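Local coordinates for putative branched-chain amino acid ABC transporter (Chromobacterium violaceum, PDB 4PYR), which is probably a periplasmic lipoprotein of the LppC family with a periplasmic binding protein fold, binds glutathione, and may regulate enzyme activity, at residues P82-N87 with I255-L260. Numbering follows the deposited sequence.
Sequences PTLALN and IDAYRL. With GSH (glutathione), chain B.
L84 pushes one methyl, CD2, against the flank of helix 245-265, where it sits 3.7 Å from A257 CA and 4.1 Å from L260 CB. With CG anti to the backbone N (chi1 -171°), the branch extends from strand 83-85 toward the helix; CD2, anti to CA, reaches farthest, while CD1 folds back. A257 suits this place because its single methyl lets the leucine come close to the helix backbone: L84 CD2 lies 4.0 Å from A257 CB. That same methyl receives a second leucine. L86, at the glutathione pocket with N87, runs CD1 out anti to CA (chi2 -180°) and turns the other methyl, CD2, to the helix, 4.1 Å from A257 CB; V22 and L67 add further apolar contacts. L260, whose CD1 also lies 4.1 Å from L84 CD2, continues the greasy layer toward L275 of strand 274-277. On the same helix, D256 and R259 form a bent salt bridge, NH1 approaching OD1 (3.1 Å) from the syn side but 28° out of the carboxylate plane; D276 is R259's second carboxylate partner. Apolar packing thus joins parallel sheet to helix: buried and without a hydrogen bond between the segments, it relies on shape and exclusion of water rather than directional bonds.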
loop_
_atom_site.group_PDB
_atom_site.type_symbol
_atom_site.label_atom_id
_atom_site.label_comp_id
_atom_site.label_asym_id
_atom_site.label_seq_id
_atom_site.Cartn_x
_atom_site.Cartn_y
_atom_site.Cartn_z
ATOM N N PRO A 82 -15.963 12.478 -8.439
ATOM C CA PRO A 82 -14.946 11.456 -8.305
ATOM C C PRO A 82 -14.398 11.478 -6.908
ATOM O O PRO A 82 -14.023 12.552 -6.432
ATOM C CB PRO A 82 -13.924 11.839 -9.363
ATOM C CG PRO A 82 -14.676 12.602 -10.376
ATOM C CD PRO A 82 -15.680 13.382 -9.567
ATOM N N THR A 83 -14.395 10.315 -6.254
ATOM C CA THR A 83 -14.025 10.251 -4.851
ATOM C C THR A 83 -13.028 9.145 -4.650
ATOM O O THR A 83 -13.257 8.008 -5.031
ATOM C CB THR A 83 -15.296 10.055 -4.023
ATOM O OG1 THR A 83 -16.134 11.173 -4.258
ATOM C CG2 THR A 83 -15.019 9.959 -2.564
ATOM N N LEU A 84 -11.875 9.549 -4.099
ATOM C CA LEU A 84 -10.769 8.633 -3.871
ATOM C C LEU A 84 -10.723 8.260 -2.408
ATOM O O LEU A 84 -10.046 8.924 -1.592
ATOM C CB LEU A 84 -9.447 9.275 -4.323
ATOM C CG LEU A 84 -8.301 8.296 -4.303
ATOM C CD1 LEU A 84 -8.369 7.223 -5.363
ATOM C CD2 LEU A 84 -7.036 9.141 -4.452
ATOM N N ALA A 85 -11.426 7.187 -2.062
ATOM C CA ALA A 85 -11.311 6.619 -0.719
ATOM C C ALA A 85 -9.923 6.029 -0.475
ATOM O O ALA A 85 -9.239 5.568 -1.379
ATOM C CB ALA A 85 -12.399 5.579 -0.494
ATOM N N LEU A 86 -9.513 6.039 0.800
ATOM C CA LEU A 86 -8.179 5.568 1.130
ATOM C C LEU A 86 -8.227 4.276 1.903
ATOM O O LEU A 86 -7.367 3.990 2.738
ATOM C CB LEU A 86 -7.414 6.666 1.882
ATOM C CG LEU A 86 -7.202 7.983 1.098
ATOM C CD1 LEU A 86 -6.419 9.001 1.939
ATOM C CD2 LEU A 86 -6.460 7.711 -0.201
ATOM N N ASN A 87 -9.263 3.501 1.623
ATOM C CA ASN A 87 -9.382 2.129 2.085
ATOM C C ASN A 87 -10.156 1.379 1.016
ATOM O O ASN A 87 -10.671 1.994 0.095
ATOM C CB ASN A 87 -10.058 2.055 3.474
ATOM C CG ASN A 87 -9.877 0.696 4.110
ATOM O OD1 ASN A 87 -10.482 -0.317 3.695
ATOM N ND2 ASN A 87 -9.002 0.646 5.067
ATOM N N ILE A 255 0.588 12.221 -0.896
ATOM C CA ILE A 255 1.106 12.826 -2.112
ATOM C C ILE A 255 0.372 12.213 -3.293
ATOM O O ILE A 255 -0.120 12.956 -4.156
ATOM C CB ILE A 255 2.613 12.597 -2.264
ATOM C CG1 ILE A 255 3.332 13.456 -1.206
ATOM C CG2 ILE A 255 3.092 12.879 -3.682
ATOM C CD1 ILE A 255 4.790 13.163 -1.095
ATOM N N ASP A 256 0.376 10.911 -3.420
ATOM C CA ASP A 256 -0.295 10.297 -4.608
ATOM C C ASP A 256 -1.811 10.506 -4.626
ATOM O O ASP A 256 -2.385 10.569 -5.726
ATOM C CB ASP A 256 0.028 8.823 -4.712
ATOM C CG ASP A 256 1.394 8.552 -5.318
ATOM O OD1 ASP A 256 2.096 9.481 -5.780
ATOM O OD2 ASP A 256 1.764 7.378 -5.358
ATOM N N ALA A 257 -2.445 10.659 -3.468
ATOM C CA ALA A 257 -3.918 10.906 -3.428
ATOM C C ALA A 257 -4.187 12.284 -4.070
ATOM O O ALA A 257 -5.127 12.436 -4.862
ATOM C CB ALA A 257 -4.449 10.857 -1.988
ATOM N N TYR A 258 -3.376 13.293 -3.702
ATOM C CA TYR A 258 -3.450 14.580 -4.299
ATOM C C TYR A 258 -3.285 14.444 -5.827
ATOM O O TYR A 258 -4.108 14.972 -6.592
ATOM C CB TYR A 258 -2.369 15.500 -3.788
ATOM C CG TYR A 258 -2.389 16.803 -4.551
ATOM C CD1 TYR A 258 -3.156 17.839 -4.124
ATOM C CD2 TYR A 258 -1.605 17.003 -5.700
ATOM C CE1 TYR A 258 -3.160 19.071 -4.810
ATOM C CE2 TYR A 258 -1.624 18.198 -6.396
ATOM C CZ TYR A 258 -2.411 19.213 -5.952
ATOM O OH TYR A 258 -2.474 20.406 -6.646
ATOM N N ARG A 259 -2.246 13.715 -6.272
ATOM C CA ARG A 259 -1.948 13.637 -7.692
ATOM C C ARG A 259 -3.042 12.956 -8.469
ATOM O O ARG A 259 -3.389 13.417 -9.558
ATOM C CB ARG A 259 -0.623 12.964 -7.942
ATOM C CG ARG A 259 0.553 13.722 -7.270
ATOM C CD ARG A 259 1.899 12.972 -7.294
ATOM N NE ARG A 259 2.374 12.725 -8.648
ATOM C CZ ARG A 259 3.103 11.706 -9.054
ATOM N NH1 ARG A 259 3.471 10.739 -8.215
ATOM N NH2 ARG A 259 3.490 11.635 -10.307
ATOM N N LEU A 260 -3.549 11.860 -7.918
ATOM C CA LEU A 260 -4.677 11.138 -8.556
ATOM C C LEU A 260 -5.941 11.959 -8.575
ATOM O O LEU A 260 -6.658 11.969 -9.595
ATOM C CB LEU A 260 -4.964 9.826 -7.864
ATOM C CG LEU A 260 -4.089 8.664 -8.188
ATOM C CD1 LEU A 260 -4.550 7.503 -7.305
ATOM C CD2 LEU A 260 -4.207 8.289 -9.636
HETATM N N1 GSH B . -9.970 -6.618 3.224
HETATM C CA1 GSH B . -9.025 -6.879 4.289
HETATM C C1 GSH B . -9.083 -8.317 4.762
HETATM O O11 GSH B . -8.935 -9.268 3.947
HETATM O O12 GSH B . -9.236 -8.532 5.988
HETATM C CB1 GSH B . -9.271 -5.930 5.468
HETATM C CG1 GSH B . -9.223 -4.451 5.090
HETATM C CD1 GSH B . -7.852 -4.062 4.626
HETATM O OE1 GSH B . -7.012 -4.934 4.454
HETATM N N2 GSH B . -7.670 -2.735 4.448
HETATM C CA2 GSH B . -6.426 -2.090 4.006
HETATM C C2 GSH B . -5.807 -1.358 5.159
HETATM O O2 GSH B . -6.061 -1.963 6.206
HETATM C CB2 GSH B . -6.722 -1.166 2.840
HETATM S SG2 GSH B . -8.197 -1.704 1.990
HETATM N N3 GSH B . -5.068 -0.187 5.110
HETATM C CA3 GSH B . -4.512 0.599 3.968
HETATM C C3 GSH B . -4.709 2.117 4.008
HETATM O O31 GSH B . -3.849 2.894 3.483
HETATM O O32 GSH B . -5.728 2.568 4.569
#